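Local coordinates for putative redox protein (PDB 2QL8) that is a putative redox protein of the OsmC/Ohr family, whose members typically reduce organic hydroperoxides, and so probably acts as a peroxide-detoxifying enzyme, at residues T13-I17 against A26-G30; V67-L73 against F113-I117; G77-V83 against L95-M101. All coordinates share one frame; numbering follows the deposited sequence.

Contact 1 (T13-I17 against A26-G30). With EDO (1,2-ethanediol), chain D.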
loop_
_atom_site.group_PDB
_atom_site.type_symbol
_atom_site.label_atom_id
_atom_site.label_comp_id
_atom_site.label_asym_id
_atom_site.label_seq_id
_atom_site.Cartn_x
_atom_site.Cartn_y
_atom_site.Cartn_z
ATOM N N THR A 13 1.225 -15.251 -3.249
ATOM C CA THR A 13 1.595 -14.162 -4.148
ATOM C C THR A 13 0.363 -13.634 -4.858
ATOM O O THR A 13 -0.611 -14.363 -5.082
ATOM C CB THR A 13 2.614 -14.594 -5.244
ATOM O OG1 THR A 13 1.998 -15.518 -6.152
ATOM C CG2 THR A 13 3.880 -15.205 -4.634
ATOM N N THR A 14 0.412 -12.344 -5.213
ATOM C CA THR A 14 -0.624 -11.712 -6.013
ATOM C C THR A 14 0.056 -10.705 -6.935
ATOM O O THR A 14 1.260 -10.421 -6.820
ATOM C CB THR A 14 -1.700 -11.017 -5.118
ATOM O OG1 THR A 14 -2.797 -10.605 -5.924
ATOM C CG2 THR A 14 -1.134 -9.810 -4.356
ATOM N N THR A 15 -0.729 -10.177 -7.862
ATOM C CA THR A 15 -0.263 -9.137 -8.765
ATOM C C THR A 15 -1.354 -8.062 -8.890
ATOM O O THR A 15 -2.548 -8.357 -8.747
ATOM C CB THR A 15 0.174 -9.662 -10.165
ATOM O OG1 THR A 15 -1.004 -10.034 -10.898
ATOM C CG2 THR A 15 1.161 -10.810 -10.094
ATOM N N ALA A 16 -0.908 -6.844 -9.203
ATOM C CA ALA A 16 -1.780 -5.684 -9.438
ATOM C C ALA A 16 -1.259 -4.951 -10.671
ATOM O O ALA A 16 -0.042 -4.796 -10.843
ATOM C CB ALA A 16 -1.771 -4.750 -8.250
ATOM N N ILE A 17 -2.179 -4.485 -11.518
ATOM C CA ILE A 17 -1.818 -3.768 -12.734
ATOM C C ILE A 17 -2.520 -2.411 -12.800
ATOM O O ILE A 17 -3.721 -2.306 -12.453
ATOM C CB ILE A 17 -2.141 -4.617 -13.985
ATOM C CG1 ILE A 17 -1.318 -5.915 -13.987
ATOM C CG2 ILE A 17 -1.938 -3.786 -15.271
ATOM C CD1 ILE A 17 -1.660 -6.942 -15.130
ATOM N N ALA A 26 -7.275 0.453 -11.622
ATOM C CA ALA A 26 -6.209 -0.484 -11.246
ATOM C C ALA A 26 -6.917 -1.777 -10.892
ATOM O O ALA A 26 -8.069 -1.751 -10.433
ATOM C CB ALA A 26 -5.408 0.043 -10.043
ATOM N N TYR A 27 -6.267 -2.906 -11.150
ATOM C CA TYR A 27 -6.898 -4.181 -10.873
ATOM C C TYR A 27 -5.946 -5.293 -10.534
ATOM O O TYR A 27 -4.802 -5.298 -10.886
ATOM C CB TYR A 27 -7.771 -4.616 -12.062
ATOM C CG TYR A 27 -6.996 -4.868 -13.348
ATOM C CD1 TYR A 27 -6.667 -3.831 -14.183
ATOM C CD2 TYR A 27 -6.588 -6.148 -13.700
ATOM C CE1 TYR A 27 -5.965 -4.070 -15.373
ATOM C CE2 TYR A 27 -5.887 -6.387 -14.846
ATOM C CZ TYR A 27 -5.584 -5.335 -15.696
ATOM O OH TYR A 27 -4.903 -5.610 -16.888
ATOM N N ILE A 28 -6.507 -6.236 -9.802
ATOM C CA ILE A 28 -5.888 -7.528 -9.536
ATOM C C ILE A 28 -6.390 -8.466 -10.637
ATOM O O ILE A 28 -7.593 -8.683 -10.756
ATOM C CB ILE A 28 -6.349 -8.095 -8.162
ATOM C CG1 ILE A 28 -6.098 -7.101 -7.009
ATOM C CG2 ILE A 28 -5.718 -9.463 -7.872
ATOM C CD1 ILE A 28 -4.646 -6.632 -6.887
ATOM N N PRO A 29 -5.479 -9.001 -11.451
ATOM C CA PRO A 29 -5.928 -9.967 -12.476
ATOM C C PRO A 29 -6.677 -11.108 -11.795
ATOM O O PRO A 29 -6.169 -11.682 -10.819
ATOM C CB PRO A 29 -4.613 -10.441 -13.092
ATOM C CG PRO A 29 -3.704 -9.270 -12.957
ATOM C CD PRO A 29 -4.047 -8.692 -11.589
ATOM N N GLY A 30 -7.879 -11.403 -12.296
ATOM C CA GLY A 30 -8.716 -12.431 -11.680
ATOM C C GLY A 30 -9.499 -11.955 -10.468
ATOM O O GLY A 30 -10.251 -12.738 -9.876
HETATM C C1 EDO D . -9.423 -8.651 -14.370
HETATM O O1 EDO D . -8.647 -9.826 -14.437
HETATM C C2 EDO D . -10.233 -8.659 -13.076
HETATM O O2 EDO D . -10.001 -7.435 -12.378
#

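Contact 2 (V67-L73 against F113-I117). With EDO (1,2-ethanediol), chain E.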
loop_
_atom_site.group_PDB
_atom_site.type_symbol
_atom_site.label_atom_id
_atom_site.label_comp_id
_atom_site.label_asym_id
_atom_site.label_seq_id
_atom_site.Cartn_x
_atom_site.Cartn_y
_atom_site.Cartn_z
ATOM N N VAL A 67 -2.556 -11.041 17.734
ATOM C CA VAL A 67 -2.045 -10.720 19.069
ATOM C C VAL A 67 -3.107 -10.920 20.150
ATOM O O VAL A 67 -2.852 -11.561 21.172
ATOM C CB VAL A 67 -1.383 -9.317 19.122
ATOM C CG1 VAL A 67 -1.103 -8.868 20.580
ATOM C CG2 VAL A 67 -0.113 -9.292 18.245
ATOM N N GLU A 68 -4.296 -10.418 19.895
ATOM C CA GLU A 68 -5.412 -10.587 20.807
ATOM C C GLU A 68 -5.642 -12.066 21.086
ATOM O O GLU A 68 -5.786 -12.486 22.240
ATOM C CB GLU A 68 -6.686 -9.962 20.236
ATOM C CG GLU A 68 -6.719 -8.451 20.270
ATOM C CD GLU A 68 -7.844 -7.899 19.419
ATOM O OE1 GLU A 68 -8.047 -8.445 18.310
ATOM O OE2 GLU A 68 -8.513 -6.955 19.877
ATOM N N LYS A 69 -5.652 -12.860 20.023
ATOM C CA LYS A 69 -5.894 -14.313 20.153
ATOM C C LYS A 69 -4.787 -15.018 20.942
ATOM O O LYS A 69 -5.065 -15.886 21.758
ATOM C CB LYS A 69 -6.136 -15.007 18.812
ATOM C CG LYS A 69 -7.465 -14.657 18.192
ATOM C CD LYS A 69 -7.620 -15.337 16.848
ATOM C CE LYS A 69 -8.815 -14.766 16.073
ATOM N NZ LYS A 69 -9.968 -15.687 15.983
ATOM N N GLU A 70 -3.540 -14.626 20.733
ATOM C CA GLU A 70 -2.420 -15.168 21.499
ATOM C C GLU A 70 -2.564 -14.861 23.006
ATOM O O GLU A 70 -2.055 -15.610 23.855
ATOM C CB GLU A 70 -1.077 -14.594 20.985
ATOM C CG GLU A 70 -0.678 -15.191 19.671
ATOM C CD GLU A 70 0.510 -14.543 18.979
ATOM O OE1 GLU A 70 1.082 -13.632 19.558
ATOM O OE2 GLU A 70 0.882 -15.005 17.864
ATOM N N HIS A 71 -3.227 -13.749 23.325
ATOM C CA HIS A 71 -3.538 -13.346 24.704
ATOM C C HIS A 71 -4.884 -13.871 25.242
ATOM O O HIS A 71 -5.291 -13.543 26.358
ATOM C CB HIS A 71 -3.475 -11.829 24.790
ATOM C CG HIS A 71 -2.088 -11.294 24.733
ATOM N ND1 HIS A 71 -1.338 -11.005 25.855
ATOM C CD2 HIS A 71 -1.313 -10.966 23.670
ATOM C CE1 HIS A 71 -0.152 -10.550 25.480
ATOM N NE2 HIS A 71 -0.111 -10.522 24.161
ATOM N N GLY A 72 -5.574 -14.676 24.442
ATOM C CA GLY A 72 -6.860 -15.258 24.845
ATOM C C GLY A 72 -8.047 -14.313 24.859
ATOM O O GLY A 72 -9.031 -14.550 25.562
ATOM N N LEU A 73 -7.965 -13.224 24.079
ATOM C CA LEU A 73 -8.926 -12.134 24.122
ATOM C C LEU A 73 -9.764 -12.136 22.848
ATOM O O LEU A 73 -9.315 -12.533 21.777
ATOM C CB LEU A 73 -8.231 -10.802 24.300
ATOM C CG LEU A 73 -7.341 -10.600 25.504
ATOM C CD1 LEU A 73 -6.775 -9.201 25.453
ATOM C CD2 LEU A 73 -8.139 -10.869 26.786
ATOM N N PHE A 113 0.000 -3.760 23.012
ATOM C CA PHE A 113 -0.441 -4.467 21.785
ATOM C C PHE A 113 -0.024 -3.657 20.562
ATOM O O PHE A 113 0.305 -4.237 19.526
ATOM C CB PHE A 113 -1.955 -4.689 21.781
ATOM C CG PHE A 113 -2.437 -5.757 22.717
ATOM C CD1 PHE A 113 -1.606 -6.438 23.592
ATOM C CD2 PHE A 113 -3.784 -6.081 22.690
ATOM C CE1 PHE A 113 -2.151 -7.424 24.427
ATOM C CE2 PHE A 113 -4.322 -7.075 23.537
ATOM C CZ PHE A 113 -3.489 -7.748 24.368
ATOM N N THR A 114 -0.088 -2.330 20.659
ATOM C CA THR A 114 0.310 -1.454 19.522
ATOM C C THR A 114 1.786 -1.643 19.210
ATOM O O THR A 114 2.162 -1.758 18.046
ATOM C CB THR A 114 -0.057 0.036 19.770
ATOM O OG1 THR A 114 -1.453 0.150 20.069
ATOM C CG2 THR A 114 0.280 0.910 18.574
ATOM N N ASN A 115 2.625 -1.680 20.243
ATOM C CA ASN A 115 4.040 -1.942 20.066
ATOM C C ASN A 115 4.264 -3.309 19.401
ATOM O O ASN A 115 5.154 -3.432 18.521
ATOM C CB ASN A 115 4.828 -1.847 21.382
ATOM C CG ASN A 115 4.832 -0.458 21.978
ATOM O OD1 ASN A 115 4.630 0.541 21.287
ATOM N ND2 ASN A 115 5.099 -0.379 23.293
ATOM N N GLU A 116 3.514 -4.325 19.845
ATOM C CA GLU A 116 3.628 -5.684 19.310
ATOM C C GLU A 116 3.325 -5.675 17.811
ATOM O O GLU A 116 4.051 -6.258 17.014
ATOM C CB GLU A 116 2.652 -6.682 19.984
ATOM C CG GLU A 116 3.122 -7.304 21.332
ATOM C CD GLU A 116 2.321 -8.546 21.692
ATOM O OE1 GLU A 116 2.426 -9.600 20.995
ATOM O OE2 GLU A 116 1.544 -8.437 22.655
ATOM N N ILE A 117 2.191 -5.041 17.440
ATOM C CA ILE A 117 1.745 -5.077 16.035
ATOM C C ILE A 117 2.666 -4.223 15.148
ATOM O O ILE A 117 2.920 -4.547 13.991
ATOM C CB ILE A 117 0.239 -4.798 15.817
ATOM C CG1 ILE A 117 -0.124 -3.308 15.973
ATOM C CG2 ILE A 117 -0.660 -5.732 16.696
ATOM C CD1 ILE A 117 -1.615 -3.005 15.732
HETATM C C1 EDO E . -3.451 -8.786 28.133
HETATM O O1 EDO E . -2.870 -10.061 27.944
HETATM C C2 EDO E . -3.240 -8.380 29.556
HETATM O O2 EDO E . -3.974 -9.303 30.372
HETATM O O HOH W 1 1.287 -12.014 21.721
#

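Contact 3 (G77-V83 against L95-M101)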
loop_
_atom_site.group_PDB
_atom_site.type_symbol
_atom_site.label_atom_id
_atom_site.label_comp_id
_atom_site.label_asym_id
_atom_site.label_seq_id
_atom_site.Cartn_x
_atom_site.Cartn_y
_atom_site.Cartn_z
ATOM N N GLY A 77 -10.223 -4.691 18.637
ATOM C CA GLY A 77 -9.331 -3.682 18.118
ATOM C C GLY A 77 -9.872 -3.015 16.852
ATOM O O GLY A 77 -10.712 -3.575 16.156
ATOM N N ALA A 78 -9.378 -1.809 16.578
ATOM C CA ALA A 78 -9.674 -1.073 15.344
ATOM C C ALA A 78 -8.468 -0.249 14.993
ATOM O O ALA A 78 -7.712 0.223 15.876
ATOM C CB ALA A 78 -10.910 -0.197 15.505
ATOM N N VAL A 79 -8.279 -0.035 13.682
ATOM C CA VAL A 79 -7.142 0.754 13.189
ATOM C C VAL A 79 -7.659 1.793 12.183
ATOM O O VAL A 79 -8.457 1.462 11.302
ATOM C CB VAL A 79 -6.068 -0.159 12.520
ATOM C CG1 VAL A 79 -4.886 0.663 11.995
ATOM C CG2 VAL A 79 -5.607 -1.263 13.516
ATOM N N ARG A 80 -7.150 3.010 12.320
ATOM C CA ARG A 80 -7.377 4.091 11.369
ATOM C C ARG A 80 -6.033 4.577 10.877
ATOM O O ARG A 80 -5.132 4.823 11.668
ATOM C CB ARG A 80 -8.114 5.248 12.071
ATOM C CG ARG A 80 -8.290 6.430 11.127
ATOM C CD ARG A 80 -9.314 7.400 11.693
ATOM N NE ARG A 80 -8.832 8.067 12.887
ATOM C CZ ARG A 80 -9.491 9.088 13.451
ATOM N NH1 ARG A 80 -10.638 9.492 12.907
ATOM N NH2 ARG A 80 -9.031 9.690 14.552
ATOM N N VAL A 81 -5.882 4.732 9.560
ATOM C CA VAL A 81 -4.646 5.216 8.988
ATOM C C VAL A 81 -4.970 6.480 8.203
ATOM O O VAL A 81 -5.838 6.463 7.322
ATOM C CB VAL A 81 -3.972 4.141 8.071
ATOM C CG1 VAL A 81 -2.779 4.725 7.308
ATOM C CG2 VAL A 81 -3.584 2.893 8.905
ATOM N N LYS A 82 -4.202 7.525 8.494
ATOM C CA LYS A 82 -4.279 8.762 7.709
ATOM C C LYS A 82 -3.065 8.835 6.796
ATOM O O LYS A 82 -1.949 8.535 7.202
ATOM C CB LYS A 82 -4.344 9.986 8.632
ATOM C CG LYS A 82 -4.612 11.321 7.913
ATOM C CD LYS A 82 -4.680 12.444 8.942
ATOM C CE LYS A 82 -4.999 13.803 8.320
ATOM N NZ LYS A 82 -5.390 14.773 9.407
ATOM N N VAL A 83 -3.307 9.206 5.533
ATOM C CA VAL A 83 -2.221 9.364 4.567
ATOM C C VAL A 83 -2.335 10.780 3.984
ATOM O O VAL A 83 -3.428 11.188 3.568
ATOM C CB VAL A 83 -2.283 8.311 3.421
ATOM C CG1 VAL A 83 -1.115 8.497 2.429
ATOM C CG2 VAL A 83 -2.290 6.890 4.013
ATOM N N LEU A 95 2.935 10.920 3.645
ATOM C CA LEU A 95 3.090 10.717 5.098
ATOM C C LEU A 95 2.003 9.769 5.553
ATOM O O LEU A 95 0.888 9.810 5.048
ATOM C CB LEU A 95 2.930 12.039 5.868
ATOM C CG LEU A 95 3.864 13.190 5.455
ATOM C CD1 LEU A 95 3.407 14.458 6.221
ATOM C CD2 LEU A 95 5.349 12.922 5.643
ATOM N N VAL A 96 2.335 8.899 6.512
ATOM C CA VAL A 96 1.411 7.882 6.975
ATOM C C VAL A 96 1.373 7.876 8.517
ATOM O O VAL A 96 2.426 7.849 9.185
ATOM C CB VAL A 96 1.862 6.474 6.511
ATOM C CG1 VAL A 96 0.871 5.393 7.016
ATOM C CG2 VAL A 96 2.063 6.436 4.956
ATOM N N HIS A 97 0.171 7.974 9.058
ATOM C CA HIS A 97 -0.016 7.972 10.517
ATOM C C HIS A 97 -1.107 6.980 10.904
ATOM O O HIS A 97 -2.266 7.131 10.471
ATOM C CB HIS A 97 -0.378 9.371 11.041
ATOM C CG HIS A 97 -0.498 9.391 12.533
ATOM N ND1 HIS A 97 0.595 9.243 13.361
ATOM C CD2 HIS A 97 -1.580 9.521 13.335
ATOM C CE1 HIS A 97 0.184 9.298 14.623
ATOM N NE2 HIS A 97 -1.129 9.444 14.630
ATOM N N ALA A 98 -0.744 5.958 11.706
ATOM C CA ALA A 98 -1.706 4.949 12.109
ATOM C C ALA A 98 -2.128 5.212 13.572
ATOM O O ALA A 98 -1.305 5.599 14.408
ATOM C CB ALA A 98 -1.104 3.534 11.990
ATOM N N GLN A 99 -3.405 4.965 13.831
ATOM C CA GLN A 99 -3.970 5.032 15.177
ATOM C C GLN A 99 -4.600 3.693 15.488
ATOM O O GLN A 99 -5.402 3.169 14.708
ATOM C CB GLN A 99 -5.010 6.160 15.256
ATOM C CG GLN A 99 -4.397 7.537 15.163
ATOM C CD GLN A 99 -5.433 8.613 15.246
ATOM O OE1 GLN A 99 -6.543 8.434 14.763
ATOM N NE2 GLN A 99 -5.089 9.712 15.884
ATOM N N VAL A 100 -4.283 3.163 16.670
ATOM C CA VAL A 100 -4.735 1.837 17.066
ATOM C C VAL A 100 -5.515 1.981 18.378
ATOM O O VAL A 100 -5.038 2.594 19.328
ATOM C CB VAL A 100 -3.539 0.881 17.279
ATOM C CG1 VAL A 100 -4.046 -0.511 17.765
ATOM C CG2 VAL A 100 -2.695 0.776 15.973
HETATM N N MSE A 101 -6.699 1.394 18.398
HETATM C CA MSE A 101 -7.499 1.291 19.633
HETATM C C MSE A 101 -7.793 -0.176 19.950
HETATM O O MSE A 101 -7.930 -0.991 19.045
HETATM C CB MSE A 101 -8.791 2.098 19.517
HETATM C CG MSE A 101 -9.764 1.619 18.448
HETATM SE SE MSE A 101 -11.301 2.757 18.364
HETATM C CE MSE A 101 -12.059 2.321 20.022
HETATM O O HOH W 2 -4.730 7.985 11.941
#

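Contact 1 (T13-I17 against A26-G30)
I17 and Y27 form the one beta bridge of this contact, an antiparallel hydrogen-bonded pair. I17 N donates to Y27 O at 2.8 Å, and Y27 N donates back to I17 O at 2.9 Å. The side chains of the two residues lie alongside each other and point the same way. The I17 side chain can be followed outward. Its CB sits over one face of the Y27 ring, offset toward the rim, in a CH-pi contact 4.2 Å from the ring centroid. CG2 runs on along the ring and comes to 3.8 Å from Y27 OH. The other branch starts at CG1, anti to the carbonyl carbon of I17 (chi1 -62°). It ends in CD1, which touches both Y27 OH and P29 CG, the latter at 3.8 Å. Beyond the bridge the two chains diverge, and P29 and I28 take over. P29 lies across T15, with its CD 3.4 Å from T15 OG1. On the other side of the strand A16 CB meets I28 CD1 at 3.7 Å, and T14 OG1 meets I28 CG2. T15 O is buried among these carbons without a polar partner in the model. I28 CA, at 3.5 Å from T15 O, offers it a CA-H...O contact. Past P29, G30 N is hydrogen-bonded to an ethanediol that is probably from the crystallisation liquor. The contact belongs to the N-terminal part of the fold. Strand 24-27 is paired on with strand 33-36 through A26 and V34. T13-I17 pairs antiparallel with a strand of the second subunit, so the sheet crosses the interface. Q50 of the second subunit packs on T14 and I28, G53 of the second subunit on A16, and T58 of the second subunit on A26.

Contact 2 (V67-L73 against F113-I117)
F113 reaches across to V67 in the last turns of helix 48-70, and to H71 and L73 in the turn beyond. V67 CG1 lies over one face of its ring, 4.1 Å from the centroid, in a CH-pi contact. L73 CD1 comes in at the ring edge, 3.8 Å from F113 CZ. The H71 ring meets F113 obliquely, the planes 45° apart, with F113 CE1 over the centre of one imidazole face. An alanine at F113 would remove this ring and would probably leave a gap between V67, H71 and L73, with the imidazole freer to turn. E116 comes one helical turn later. Its CG stands anti to its carbonyl carbon (chi1 -83°), and the chain then runs extended to the carboxylate. OE2 takes a hydrogen bond from H71 NE2 at 3.1 Å on its syn lone pair. The bond is bent, and OE2 sits 26° out of the imidazole plane. V67 CG1 packs against the same carboxylate, 3.4 Å from E116 OE2. E116 is modelled in two conformers, and these contacts belong to one of them. I117 closes the segment, its CG2 3.9 Å from V67 CG2, and also packs on L60, T63 and L64. Helix 48-70 ends in a Schellman motif, with G72 at positive phi. The contact is apolar around F113 and V67 and polar where H71, E70 and E116 meet. E70 OE1 and E116 OE1 are 4.5 Å apart, and one water donates to both. R120, which lines a benzoic acid pocket, makes a salt bridge to E70 OE1, while E70 OE2 is paired with R89 of the second subunit. These charges probably offset the repulsion between the acids, and the E116 carboxylate would be expected to favour a protonated H71.

Contact 3 (G77-V83 against L95-M101)
R80 and Q99 face each other as a hydrogen-bonded pair of antiparallel strands, and their side chains are bonded as well. R80 NE and R80 NH2 both donate to Q99 OE1, at 3.0 and 2.8 Å. The oxygen lies in the guanidinium plane at its edge, and the amide is nearly coplanar with that group. A bend at chi3 of R80 (68°) turns the guanidinium so that both nitrogens reach one acceptor. E136 OE2 holds the other end of the amide, Q99 NE2, and also H97 NE2, while H97 ND1 is bonded to T134 OG1. The strands are the two arms of a beta hairpin, 77-88 and 91-102, antiparallel at 163°. Three backbone pairs, A78 with M101 (a selenomethionine), R80 with Q99 and K82 with H97, each exchange two N-H...O bonds. K82 N to H97 O is 2.8 Å. H97 O and R80 O also accept from a shared water. V96 and A98 turn their backbone bonds to the far neighbour, strand 133-137 and the N132 just before it, while V79-V83 pairs outward with an antiparallel strand of the second subunit. V79, V81, V83, V96, A98 and V100 share the apolar face. There V81 CG1 meets V96 CG1 at 3.7 Å, and helix 48-70 packs on V79, V96 and A98.

Contact 1 joins N-terminal strands, contact 2 joins helices 48-70 and 107-120, and contact 3 is the buried hairpin near the centre of the fold. Contact 1 closes before the other two open. Contact 3 falls within the chain between the two segments of contact 2. Contacts 2 and 3 lie with centres 17 Å apart and touch: helix 48-70 leads into strand 77-88, strand 91-102 leads into helix 107-120, and T114 and I117 pack on V100. Contact 1 stands apart, its centre 31 Å from contact 2 and 25 Å from contact 3, and touches neither. Contacts 1 and 3 both join beta strands of the second subunit, so the dimer is tied together by sheets at two separate places.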